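Local structure of beta-glucosidase (Chaetomella raphigera, 6JXG) at residues G37-N42 with C55-P60; I63-N68 with W306-G311; K99-N104 with G314-Q319. The protein probably hydrolyses terminal, non-reducing beta-D-glucosyl residues to release beta-D-glucose, as a secreted family 3 glycoside hydrolase acting in cellulose degradation. All coordinates share one frame; numbering follows the deposited sequence.

Interaction 1 (G37-N42 with C55-P60); sequences GPCVGN and CYQDGP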
ATOM      1  N   GLY A  37      28.036   2.131  -2.504  1.00 12.21           N
ATOM      2  CA  GLY A  37      27.491   3.201  -3.277  1.00 12.48           C
ATOM      3  C   GLY A  37      26.691   4.195  -2.481  1.00 12.47           C
ATOM      4  O   GLY A  37      26.500   4.029  -1.265  1.00 13.66           O
ATOM      5  N   PRO A  38      26.217   5.264  -3.133  1.00 11.88           N
ATOM      6  CA  PRO A  38      25.523   6.298  -2.408  1.00 12.81           C
ATOM      7  C   PRO A  38      24.043   5.986  -2.137  1.00 12.49           C
ATOM      8  O   PRO A  38      23.440   6.548  -1.235  1.00 11.99           O
ATOM      9  CB  PRO A  38      25.593   7.489  -3.341  1.00 13.32           C
ATOM     10  CG  PRO A  38      25.572   6.876  -4.699  1.00 13.75           C
ATOM     11  CD  PRO A  38      26.478   5.660  -4.542  1.00 13.73           C
ATOM     12  N   CYS A  39      23.507   5.062  -2.894  1.00 11.55           N
ATOM     13  CA  CYS A  39      22.103   4.655  -2.780  1.00 12.73           C
ATOM     14  C   CYS A  39      21.934   3.421  -1.874  1.00 11.92           C
ATOM     15  O   CYS A  39      22.891   2.757  -1.520  1.00 11.76           O
ATOM     16  CB  CYS A  39      21.540   4.394  -4.195  1.00 12.49           C
ATOM     17  SG  CYS A  39      21.787   5.846  -5.264  1.00 15.61           S
ATOM     18  N   VAL A  40      20.682   3.064  -1.592  1.00 11.72           N
ATOM     19  CA  VAL A  40      20.386   1.887  -0.793  1.00 11.83           C
ATOM     20  C   VAL A  40      20.985   0.644  -1.442  1.00 10.88           C
ATOM     21  O   VAL A  40      21.397  -0.310  -0.737  1.00 10.49           O
ATOM     22  CB  VAL A  40      18.854   1.811  -0.521  1.00 12.29           C
ATOM     23  CG1 VAL A  40      18.432   0.553   0.249  1.00 12.72           C
ATOM     24  CG2 VAL A  40      18.498   3.027   0.319  1.00 13.50           C
ATOM     25  N   GLY A  41      21.010   0.667  -2.752  1.00 10.88           N
ATOM     26  CA  GLY A  41      21.691  -0.343  -3.597  1.00 11.77           C
ATOM     27  C   GLY A  41      22.250   0.300  -4.847  1.00 11.12           C
ATOM     28  O   GLY A  41      21.662   1.234  -5.378  1.00  9.44           O
ATOM     29  N   ASN A  42      23.380  -0.209  -5.312  1.00 11.23           N
ATOM     30  CA  ASN A  42      23.921   0.233  -6.623  1.00 12.43           C
ATOM     31  C   ASN A  42      24.563  -0.898  -7.343  1.00 12.17           C
ATOM     32  O   ASN A  42      25.081  -1.853  -6.745  1.00 13.61           O
ATOM     33  CB  ASN A  42      25.000   1.338  -6.439  1.00 11.61           C
ATOM     34  CG  ASN A  42      24.455   2.675  -6.021  1.00 11.76           C
ATOM     35  OD1 ASN A  42      24.050   3.567  -6.883  1.00 13.13           O
ATOM     36  ND2 ASN A  42      24.533   2.913  -4.742  1.00 10.57           N
ATOM     37  N   CYS A  55      21.034   3.255  -9.516  1.00 12.35           N
ATOM     38  CA  CYS A  55      20.746   3.699  -8.146  1.00 13.11           C
ATOM     39  C   CYS A  55      19.358   3.141  -7.771  1.00 12.45           C
ATOM     40  O   CYS A  55      18.353   3.455  -8.458  1.00 11.39           O
ATOM     41  CB  CYS A  55      20.755   5.226  -8.072  1.00 13.53           C
ATOM     42  SG  CYS A  55      20.151   5.908  -6.473  1.00 15.25           S
ATOM     43  N   TYR A  56      19.352   2.310  -6.714  1.00 11.68           N
ATOM     44  CA  TYR A  56      18.125   1.732  -6.168  1.00 11.64           C
ATOM     45  C   TYR A  56      17.900   2.390  -4.808  1.00 12.22           C
ATOM     46  O   TYR A  56      18.798   2.310  -3.914  1.00 10.88           O
ATOM     47  CB  TYR A  56      18.329   0.234  -5.960  1.00 11.78           C
ATOM     48  CG  TYR A  56      18.499  -0.629  -7.205  1.00 11.51           C
ATOM     49  CD1 TYR A  56      17.493  -1.507  -7.628  1.00 11.63           C
ATOM     50  CD2 TYR A  56      19.664  -0.639  -7.895  1.00 12.07           C
ATOM     51  CE1 TYR A  56      17.670  -2.283  -8.715  1.00 12.63           C
ATOM     52  CE2 TYR A  56      19.849  -1.404  -9.018  1.00 11.17           C
ATOM     53  CZ  TYR A  56      18.848  -2.252  -9.424  1.00 11.77           C
ATOM     54  OH  TYR A  56      19.065  -3.035 -10.528  1.00 10.59           O
ATOM     55  N   GLN A  57      16.745   3.020  -4.644  1.00 10.48           N
ATOM     56  CA  GLN A  57      16.488   3.802  -3.454  1.00 10.40           C
ATOM     57  C   GLN A  57      15.084   3.488  -2.858  1.00 11.30           C
ATOM     58  O   GLN A  57      14.080   3.460  -3.567  1.00 11.46           O
ATOM     59  CB  GLN A  57      16.646   5.306  -3.698  1.00 11.24           C
ATOM     60  CG  GLN A  57      16.742   6.128  -2.415  1.00 10.20           C
ATOM     61  CD  GLN A  57      18.116   5.992  -1.760  1.00 10.85           C
ATOM     62  OE1 GLN A  57      19.046   5.362  -2.311  1.00 10.67           O
ATOM     63  NE2 GLN A  57      18.268   6.605  -0.584  1.00 10.75           N
ATOM     64  N   ASP A  58      15.060   3.311  -1.542  1.00 10.25           N
ATOM     65  CA  ASP A  58      13.768   3.253  -0.785  1.00 10.50           C
ATOM     66  C   ASP A  58      13.118   4.675  -0.789  1.00 10.29           C
ATOM     67  O   ASP A  58      13.789   5.709  -1.078  1.00 11.22           O
ATOM     68  CB  ASP A  58      14.015   2.851   0.653  1.00 10.33           C
ATOM     69  CG  ASP A  58      14.309   1.383   0.852  1.00 12.28           C
ATOM     70  OD1 ASP A  58      13.638   0.607   0.177  1.00 11.95           O
ATOM     71  OD2 ASP A  58      15.203   1.034   1.681  1.00 11.57           O
ATOM     72  N   GLY A  59      11.831   4.785  -0.533  1.00 11.42           N
ATOM     73  CA  GLY A  59      10.936   3.660  -0.325  1.00 10.47           C
ATOM     74  C   GLY A  59       9.596   4.028  -0.919  1.00 10.05           C
ATOM     75  O   GLY A  59       9.499   4.953  -1.708  1.00  9.88           O
ATOM     76  N   PRO A  60       8.530   3.300  -0.541  1.00  9.22           N
ATOM     77  CA  PRO A  60       7.215   3.492  -1.187  1.00  9.53           C
ATOM     78  C   PRO A  60       6.508   4.824  -0.999  1.00 10.39           C
ATOM     79  O   PRO A  60       5.695   5.178  -1.871  1.00 11.47           O
ATOM     80  CB  PRO A  60       6.369   2.269  -0.641  1.00  9.61           C
ATOM     81  CG  PRO A  60       7.438   1.285  -0.168  1.00  9.81           C
ATOM     82  CD  PRO A  60       8.568   2.108   0.319  1.00  9.43           C
TER
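Cys39 and Cys55 are joined SG to SG at 2.0 Å, in a disulfide whose chi3 of -102° is close to the perpendicular that an S-S bond prefers. The halves reach it differently: SG of Cys39 lies anti to its own carbonyl carbon, SG of Cys55 anti to its backbone N. Alongside, Tyr56 N donates to Gly41 O at 2.9 Å, nearly straight at 166°, and Gly41 N returns a bond to Tyr56 O at 3.0 Å, lying in the carbonyl plane. The aromatic ring of Tyr56 turns an edge to the same Gly41 carbonyl, with CD2 3.7 Å from Gly41 O. Gly41 and Tyr56 thus form a hydrogen-bonded antiparallel pair, followed by the non-hydrogen-bonded pair of Asn42 and Cys55. Two residues on one side, Val40 and Gly41, stand opposite the single Tyr56 on the other, a classic beta bulge where strand 41-42 borders the sheet of the TIM-barrel-like N-terminal domain; strand 55-57 runs parallel to its other neighbour, 105-106. Val40 N donates to Gln57 OE1 at 2.9 Å, approaching from above the amide plane. Glutamine suits the site because one amide both accepts, through OE1, and donates, through NE2 to Arg64 O and Ser308 OG; a bend at chi2 (76°) brings it across Val40, whose CG2 lies 3.6 Å from Gln57 CD. CG1 of Val40, anti to the backbone N, meets Asp58 OD2 at 3.6 Å, an oxygen held by a salt bridge from Arg64. Beyond Asp58 the chain passes through a cis peptide into Gly59, whose O accepts from Gln106 NE2.

Interaction 2 (I63-N68 with W306-G311); sequences IRFVQN and WSSWNG. With NAG (2-acetamido-2-deoxy-beta-D-glucopyranose), chain B.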
ATOM      1  N   ILE A  63      11.318   9.491  -0.717  1.00 10.88           N
ATOM      2  CA  ILE A  63      12.736   9.122  -0.882  1.00 10.21           C
ATOM      3  C   ILE A  63      13.332   8.971   0.503  1.00 10.16           C
ATOM      4  O   ILE A  63      13.231   9.917   1.354  1.00 11.54           O
ATOM      5  CB  ILE A  63      13.527  10.222  -1.591  1.00 11.20           C
ATOM      6  CG1 ILE A  63      12.809  10.739  -2.842  1.00 11.44           C
ATOM      7  CG2 ILE A  63      14.947   9.707  -1.888  1.00 10.07           C
ATOM      8  CD1 ILE A  63      12.385   9.680  -3.834  1.00 11.94           C
ATOM      9  N   ARG A  64      13.868   7.795   0.797  1.00 10.21           N
ATOM     10  CA  ARG A  64      14.519   7.548   2.076  1.00  9.63           C
ATOM     11  C   ARG A  64      15.932   8.232   2.138  1.00 10.32           C
ATOM     12  O   ARG A  64      16.624   8.350   1.124  1.00  9.84           O
ATOM     13  CB  ARG A  64      14.644   6.061   2.272  1.00 10.30           C
ATOM     14  CG  ARG A  64      15.003   5.631   3.693  1.00  9.98           C
ATOM     15  CD  ARG A  64      15.138   4.094   3.696  1.00 10.50           C
ATOM     16  NE  ARG A  64      15.579   3.700   5.023  1.00 11.05           N
ATOM     17  CZ  ARG A  64      16.136   2.506   5.326  1.00 11.48           C
ATOM     18  NH1 ARG A  64      16.329   1.560   4.413  1.00  9.60           N
ATOM     19  NH2 ARG A  64      16.516   2.307   6.576  1.00 12.70           N
ATOM     20  N   PHE A  65      16.250   8.741   3.319  1.00  9.83           N
ATOM     21  CA  PHE A  65      17.554   9.327   3.736  1.00 11.06           C
ATOM     22  C   PHE A  65      17.765  10.772   3.220  1.00 11.18           C
ATOM     23  O   PHE A  65      18.276  11.638   3.945  1.00 11.36           O
ATOM     24  CB  PHE A  65      18.771   8.427   3.366  1.00 11.41           C
ATOM     25  CG  PHE A  65      18.763   7.054   4.011  1.00 12.05           C
ATOM     26  CD1 PHE A  65      18.859   6.912   5.390  1.00 12.56           C
ATOM     27  CD2 PHE A  65      18.728   5.901   3.269  1.00 11.26           C
ATOM     28  CE1 PHE A  65      18.881   5.673   6.006  1.00 13.33           C
ATOM     29  CE2 PHE A  65      18.776   4.644   3.909  1.00 11.43           C
ATOM     30  CZ  PHE A  65      18.858   4.544   5.268  1.00 12.12           C
ATOM     31  N   VAL A  66      17.450  11.026   1.968  1.00 10.91           N
ATOM     32  CA  VAL A  66      17.745  12.305   1.335  1.00 11.42           C
ATOM     33  C   VAL A  66      16.909  13.455   1.911  1.00 12.14           C
ATOM     34  O   VAL A  66      15.703  13.324   2.171  1.00 11.02           O
ATOM     35  CB  VAL A  66      17.510  12.181  -0.178  1.00 11.85           C
ATOM     36  CG1 VAL A  66      17.861  13.445  -0.920  1.00 13.20           C
ATOM     37  CG2 VAL A  66      18.293  11.028  -0.736  1.00 11.72           C
ATOM     38  N   GLN A  67      17.555  14.603   2.126  1.00 11.75           N
ATOM     39  CA  GLN A  67      16.887  15.744   2.633  1.00 11.88           C
ATOM     40  C   GLN A  67      16.139  16.485   1.500  1.00 11.97           C
ATOM     41  O   GLN A  67      16.398  16.258   0.273  1.00 10.76           O
ATOM     42  CB  GLN A  67      17.854  16.677   3.374  1.00 13.56           C
ATOM     43  CG  GLN A  67      18.627  16.059   4.491  1.00 13.34           C
ATOM     44  CD  GLN A  67      17.688  15.409   5.467  1.00 17.38           C
ATOM     45  OE1 GLN A  67      16.829  16.078   5.983  1.00 19.09           O
ATOM     46  NE2 GLN A  67      17.787  14.082   5.662  1.00 17.43           N
ATOM     47  N   ASN A  68      15.213  17.348   1.928  1.00 12.35           N
ATOM     48  CA  ASN A  68      14.422  18.178   0.990  1.00 12.88           C
ATOM     49  C   ASN A  68      13.681  17.315  -0.005  1.00 12.30           C
ATOM     50  O   ASN A  68      13.651  17.609  -1.181  1.00 10.98           O
ATOM     51  CB  ASN A  68      15.315  19.134   0.238  1.00 14.74           C
ATOM     52  CG  ASN A  68      15.491  20.427   0.952  1.00 18.15           C
ATOM     53  OD1 ASN A  68      14.582  20.894   1.673  1.00 17.64           O
ATOM     54  ND2 ASN A  68      16.666  21.016   0.800  1.00 22.81           N
ATOM     55  N   TRP A 306      24.338  13.110  -4.173  1.00 14.77           N
ATOM     56  CA  TRP A 306      24.104  13.049  -2.765  1.00 13.53           C
ATOM     57  C   TRP A 306      24.522  11.631  -2.245  1.00 13.39           C
ATOM     58  O   TRP A 306      24.845  10.725  -3.047  1.00 12.04           O
ATOM     59  CB  TRP A 306      22.608  13.256  -2.420  1.00 13.72           C
ATOM     60  CG  TRP A 306      21.715  12.503  -3.285  1.00 12.69           C
ATOM     61  CD1 TRP A 306      21.230  12.912  -4.429  1.00 13.29           C
ATOM     62  CD2 TRP A 306      21.269  11.160  -3.107  1.00 12.96           C
ATOM     63  NE1 TRP A 306      20.496  11.941  -5.027  1.00 13.22           N
ATOM     64  CE2 TRP A 306      20.492  10.842  -4.208  1.00 12.23           C
ATOM     65  CE3 TRP A 306      21.454  10.189  -2.109  1.00 12.71           C
ATOM     66  CZ2 TRP A 306      19.918   9.601  -4.376  1.00 12.38           C
ATOM     67  CZ3 TRP A 306      20.843   8.927  -2.286  1.00 11.51           C
ATOM     68  CH2 TRP A 306      20.046   8.679  -3.343  1.00 10.85           C
ATOM     69  N   SER A 307      24.523  11.466  -0.942  1.00 12.08           N
ATOM     70  CA  SER A 307      24.707  10.120  -0.351  1.00 13.04           C
ATOM     71  C   SER A 307      23.635   9.829   0.665  1.00 13.83           C
ATOM     72  O   SER A 307      23.252  10.687   1.480  1.00 13.76           O
ATOM     73  CB  SER A 307      26.107  10.017   0.322  1.00 13.77           C
ATOM     74  OG  SER A 307      26.465   8.773   0.913  1.00 15.64           O
ATOM     75  N   SER A 308      23.207   8.555   0.703  1.00 13.89           N
ATOM     76  CA  SER A 308      22.367   8.062   1.811  1.00 13.51           C
ATOM     77  C   SER A 308      23.041   8.120   3.158  1.00 13.25           C
ATOM     78  O   SER A 308      22.369   8.095   4.188  1.00 13.95           O
ATOM     79  CB  SER A 308      21.982   6.608   1.482  1.00 13.28           C
ATOM     80  OG  SER A 308      21.099   6.554   0.327  1.00 12.07           O
ATOM     81  N   TRP A 309      24.374   8.139   3.197  1.00 12.86           N
ATOM     82  CA  TRP A 309      25.102   7.816   4.432  1.00 13.20           C
ATOM     83  C   TRP A 309      25.792   9.080   5.029  1.00 13.95           C
ATOM     84  O   TRP A 309      26.455   8.995   6.041  1.00 14.02           O
ATOM     85  CB  TRP A 309      26.149   6.725   4.167  1.00 13.50           C
ATOM     86  CG  TRP A 309      25.699   5.720   3.148  1.00 12.96           C
ATOM     87  CD1 TRP A 309      26.187   5.533   1.891  1.00 14.06           C
ATOM     88  CD2 TRP A 309      24.568   4.844   3.271  1.00 13.05           C
ATOM     89  NE1 TRP A 309      25.447   4.579   1.215  1.00 13.72           N
ATOM     90  CE2 TRP A 309      24.478   4.105   2.062  1.00 13.95           C
ATOM     91  CE3 TRP A 309      23.677   4.563   4.298  1.00 13.94           C
ATOM     92  CZ2 TRP A 309      23.481   3.222   1.837  1.00 14.46           C
ATOM     93  CZ3 TRP A 309      22.717   3.631   4.086  1.00 15.38           C
ATOM     94  CH2 TRP A 309      22.631   2.961   2.891  1.00 15.54           C
ATOM     95  N   ASN A 310      25.612  10.236   4.409  1.00 13.86           N
ATOM     96  CA  ASN A 310      26.259  11.502   4.919  1.00 13.20           C
ATOM     97  C   ASN A 310      25.263  12.460   5.482  1.00 14.14           C
ATOM     98  O   ASN A 310      25.565  13.645   5.593  1.00 13.85           O
ATOM     99  CB  ASN A 310      27.069  12.169   3.739  1.00 13.42           C
ATOM    100  CG  ASN A 310      26.184  12.867   2.722  1.00 13.55           C
ATOM    101  OD1 ASN A 310      24.984  12.680   2.780  1.00 16.64           O
ATOM    102  ND2 ASN A 310      26.755  13.638   1.751  1.00 12.74           N
ATOM    103  N   GLY A 311      24.056  11.961   5.789  1.00 13.69           N
ATOM    104  CA  GLY A 311      22.908  12.734   6.261  1.00 12.69           C
ATOM    105  C   GLY A 311      21.913  13.026   5.170  1.00 12.39           C
ATOM    106  O   GLY A 311      20.977  13.774   5.378  1.00 12.05           O
TER
HETATM  107  C1  NAG B 801      16.932  22.296   1.407  1.00 27.20           C
HETATM  108  C2  NAG B 801      18.351  22.519   1.924  1.00 31.38           C
HETATM  109  C3  NAG B 801      18.497  23.980   2.307  1.00 36.57           C
HETATM  110  C4  NAG B 801      18.227  24.811   1.071  1.00 36.32           C
HETATM  111  C5  NAG B 801      16.772  24.540   0.725  1.00 35.10           C
HETATM  112  C6  NAG B 801      16.180  25.372  -0.404  1.00 35.57           C
HETATM  113  C7  NAG B 801      19.465  20.674   3.052  1.00 33.52           C
HETATM  114  C8  NAG B 801      19.656  19.851   4.290  1.00 32.95           C
HETATM  115  N2  NAG B 801      18.616  21.686   3.086  1.00 28.98           N
HETATM  116  O3  NAG B 801      19.823  24.168   2.738  1.00 37.23           O
HETATM  117  O4  NAG B 801      18.468  26.174   1.354  1.00 40.44           O
HETATM  118  O5  NAG B 801      16.717  23.196   0.327  1.00 28.83           O
HETATM  119  O6  NAG B 801      17.164  25.306  -1.406  1.00 43.84           O
HETATM  120  O7  NAG B 801      20.090  20.414   2.036  1.00 40.12           O
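An ST turn shapes the loop 306-311, which packs against the loop 63-68 that follows strand 55-57: Ser307 OG accepts the backbone N-H of Trp309 at 3.2 Å. CG2 of Val66 sits over one face of Trp306, 3.6 Å from the centroid of its six-membered ring, a CH-pi contact that the branched valine, with a methyl directed at the ring, is well suited to make. The indole turns its face there with CG in the crowded position between backbone N and carbonyl carbon (chi1 45°), and its NE1 is held by Leu101 O. Phe65 lays CD2 3.8 Å from Ser308 CB and meets Trp309 obliquely, the ring planes at 54°; Trp309 is fixed by NE1 bonding to Gly37 O and has Ser308 CB over its centre. Arg64 places CG over one face of the Phe65 ring, toward the rim. Gln67 NE2 bonds weakly to Gly311 O and Phe65 O, its stronger partner being Asp389. Gly311 has a phi of 100°, where a CB would press on the carbonyl O of Asn310. On Asn68, the residue after Gln67, the N-glycan begins: ND2 is bonded to NAG C1 at 1.4 Å, and NAG C8, the acetamide methyl, rests 3.8 Å from Gln67 CB.

Interaction 3 (K99-N104 with G314-Q319); sequences KALGIN and GGPNVQ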
ATOM      1  N   LYS A  99      13.421  10.802 -10.002  1.00 13.43           N
ATOM      2  CA  LYS A  99      14.152  11.148 -11.215  1.00 12.89           C
ATOM      3  C   LYS A  99      15.076  12.347 -11.000  1.00 13.26           C
ATOM      4  O   LYS A  99      16.243  12.355 -11.455  1.00 13.64           O
ATOM      5  CB  LYS A  99      13.183  11.440 -12.383  1.00 14.70           C
ATOM      6  CG  LYS A  99      13.913  12.068 -13.584  1.00 15.81           C
ATOM      7  CD  LYS A  99      13.220  11.816 -14.930  1.00 17.91           C
ATOM      8  CE  LYS A  99      14.007  12.524 -16.075  1.00 19.25           C
ATOM      9  NZ  LYS A  99      13.101  13.074 -17.171  1.00 19.90           N
ATOM     10  N   ALA A 100      14.533  13.375 -10.351  1.00 12.01           N
ATOM     11  CA  ALA A 100      15.266  14.624 -10.181  1.00 12.93           C
ATOM     12  C   ALA A 100      16.554  14.396  -9.339  1.00 12.71           C
ATOM     13  O   ALA A 100      17.531  15.115  -9.498  1.00 12.85           O
ATOM     14  CB  ALA A 100      14.354  15.681  -9.581  1.00 12.21           C
ATOM     15  N   LEU A 101      16.527  13.404  -8.430  1.00 11.65           N
ATOM     16  CA  LEU A 101      17.675  12.947  -7.679  1.00 11.55           C
ATOM     17  C   LEU A 101      18.589  11.923  -8.372  1.00 12.63           C
ATOM     18  O   LEU A 101      19.556  11.488  -7.776  1.00 12.90           O
ATOM     19  CB  LEU A 101      17.148  12.308  -6.387  1.00 12.80           C
ATOM     20  CG  LEU A 101      16.519  13.348  -5.431  1.00 12.58           C
ATOM     21  CD1 LEU A 101      15.929  12.687  -4.178  1.00 13.47           C
ATOM     22  CD2 LEU A 101      17.443  14.466  -5.004  1.00 13.29           C
ATOM     23  N   GLY A 102      18.227  11.468  -9.572  1.00 11.42           N
ATOM     24  CA  GLY A 102      19.013  10.553 -10.344  1.00 12.30           C
ATOM     25  C   GLY A 102      18.778   9.119  -9.878  1.00 12.67           C
ATOM     26  O   GLY A 102      19.512   8.235 -10.224  1.00 11.54           O
ATOM     27  N   ILE A 103      17.702   8.896  -9.134  1.00 12.15           N
ATOM     28  CA  ILE A 103      17.347   7.524  -8.700  1.00 13.17           C
ATOM     29  C   ILE A 103      16.834   6.738  -9.875  1.00 12.46           C
ATOM     30  O   ILE A 103      15.860   7.130 -10.548  1.00 15.37           O
ATOM     31  CB  ILE A 103      16.341   7.558  -7.536  1.00 11.95           C
ATOM     32  CG1 ILE A 103      17.013   8.197  -6.345  1.00 13.12           C
ATOM     33  CG2 ILE A 103      15.822   6.140  -7.190  1.00 12.01           C
ATOM     34  CD1 ILE A 103      16.146   8.485  -5.182  1.00 13.56           C
ATOM     35  N   ASN A 104      17.467   5.589 -10.162  1.00 12.02           N
ATOM     36  CA  ASN A 104      16.980   4.784 -11.262  1.00 10.80           C
ATOM     37  C   ASN A 104      15.722   3.926 -10.938  1.00 11.39           C
ATOM     38  O   ASN A 104      14.766   3.871 -11.750  1.00 11.28           O
ATOM     39  CB  ASN A 104      18.060   3.891 -11.876  1.00 11.23           C
ATOM     40  CG  ASN A 104      19.175   4.711 -12.575  1.00 11.49           C
ATOM     41  OD1 ASN A 104      19.042   5.200 -13.762  1.00 13.93           O
ATOM     42  ND2 ASN A 104      20.200   4.925 -11.855  1.00  9.26           N
ATOM     43  N   GLY A 314      23.645  16.860  -0.370  1.00 15.33           N
ATOM     44  CA  GLY A 314      24.341  17.086  -1.636  1.00 16.53           C
ATOM     45  C   GLY A 314      23.411  17.241  -2.839  1.00 15.76           C
ATOM     46  O   GLY A 314      23.838  17.628  -3.948  1.00 16.06           O
ATOM     47  N   GLY A 315      22.151  16.855  -2.673  1.00 14.47           N
ATOM     48  CA  GLY A 315      21.161  16.966  -3.741  1.00 14.21           C
ATOM     49  C   GLY A 315      20.349  18.270  -3.847  1.00 14.36           C
ATOM     50  O   GLY A 315      20.343  19.090  -2.948  1.00 15.40           O
ATOM     51  N   PRO A 316      19.626  18.451  -4.945  1.00 14.66           N
ATOM     52  CA  PRO A 316      18.765  19.639  -5.029  1.00 14.25           C
ATOM     53  C   PRO A 316      17.465  19.486  -4.188  1.00 15.12           C
ATOM     54  O   PRO A 316      17.097  18.337  -3.759  1.00 14.49           O
ATOM     55  CB  PRO A 316      18.457  19.691  -6.474  1.00 14.71           C
ATOM     56  CG  PRO A 316      18.432  18.289  -6.895  1.00 14.93           C
ATOM     57  CD  PRO A 316      19.555  17.648  -6.157  1.00 14.31           C
ATOM     58  N   ASN A 317      16.767  20.594  -3.976  1.00 13.43           N
ATOM     59  CA  ASN A 317      15.505  20.501  -3.269  1.00 15.58           C
ATOM     60  C   ASN A 317      14.496  20.080  -4.310  1.00 13.80           C
ATOM     61  O   ASN A 317      14.288  20.808  -5.270  1.00 15.33           O
ATOM     62  CB  ASN A 317      15.144  21.809  -2.659  1.00 16.26           C
ATOM     63  CG  ASN A 317      13.680  21.882  -2.233  1.00 17.07           C
ATOM     64  OD1 ASN A 317      13.064  20.906  -1.871  1.00 16.17           O
ATOM     65  ND2 ASN A 317      13.172  23.077  -2.195  1.00 18.08           N
ATOM     66  N   VAL A 318      13.936  18.893  -4.164  1.00 12.07           N
ATOM     67  CA  VAL A 318      13.034  18.371  -5.193  1.00 11.37           C
ATOM     68  C   VAL A 318      11.548  18.412  -4.783  1.00 11.22           C
ATOM     69  O   VAL A 318      10.736  17.812  -5.452  1.00 11.93           O
ATOM     70  CB  VAL A 318      13.468  16.935  -5.604  1.00 11.43           C
ATOM     71  CG1 VAL A 318      14.896  16.893  -6.158  1.00 12.49           C
ATOM     72  CG2 VAL A 318      13.371  15.971  -4.464  1.00 11.16           C
ATOM     73  N   GLN A 319      11.188  19.069  -3.699  1.00 11.40           N
ATOM     74  CA  GLN A 319       9.806  19.020  -3.177  1.00 12.00           C
ATOM     75  C   GLN A 319       8.765  19.565  -4.127  1.00 12.27           C
ATOM     76  O   GLN A 319       7.630  19.121  -4.097  1.00 12.23           O
ATOM     77  CB  GLN A 319       9.671  19.768  -1.884  1.00 12.53           C
ATOM     78  CG  GLN A 319      10.485  19.099  -0.766  1.00 13.79           C
ATOM     79  CD  GLN A 319      10.355  19.868   0.522  1.00 14.86           C
ATOM     80  OE1 GLN A 319       9.301  19.910   1.115  1.00 14.75           O
ATOM     81  NE2 GLN A 319      11.439  20.531   0.934  1.00 15.94           N
TER
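The close-packed part of this meeting is aliphatic and centres on Val318. Its CG1, anti to the carbonyl carbon, touches Ala100 CB at 3.7 Å and Leu101 CD2 at the same 3.7 Å, so one methyl fits between a helix residue and the leucine that follows it. The second methyl, CG2, faces Leu101 CD1 at 4.2 Å, and the two isopropyl groups cross obliquely, branch to branch. Gly315 passes so close to Leu101 CD2 that a CB would be tight against it. No hydrogen bond links the segments. Small Ala100 lets the loop approach the end of helix 84-100, which closes in a Schellman motif: Gly102 takes a positive phi of 82°, easy for glycine, and returns its N-H to Lys99 O. An alanine in place of Leu101 removes the CD1 and CD2 methyls that meet Val318 and Pro316, and would probably loosen the packing of the loop on the helix end. Toward solvent the fit slackens. Pro316, largely exposed, reaches Leu101 CD2 with its CD at 4.0 Å. Asn317 turns away from the helix and folds into an Asx turn: its OD1 accepts Gln319 N at 3.2 Å, almost straight at 169°, and Gln319 NE2 as well. Both donors sit above the carbonyl plane, and Asn317 also touches a NAG residue.

In the fold
Interaction 1 is fully buried, whereas interactions 2 and 3 are partly buried and run out to the glycan-bearing surface at Asn68. All three lie on the same side of the chain's centre, with centres about 10 to 12 Å apart. Their chemistry follows their place: covalent and backbone bonds tie the sheet border in interaction 1, aromatic packing dominates interaction 2, and interaction 3 is purely aliphatic across its segments. Interactions 2 and 3 use the same long connection between helices 278-294 and 323-332, first against the loop after strand 55-57, then against the end of helix 84-100. Bonds also join the contacts: Ser308 N to Pro38 O between interactions 2 and 1, and Val318 N to Asn68 O between 3 and 2, both probable hydrogen bonds.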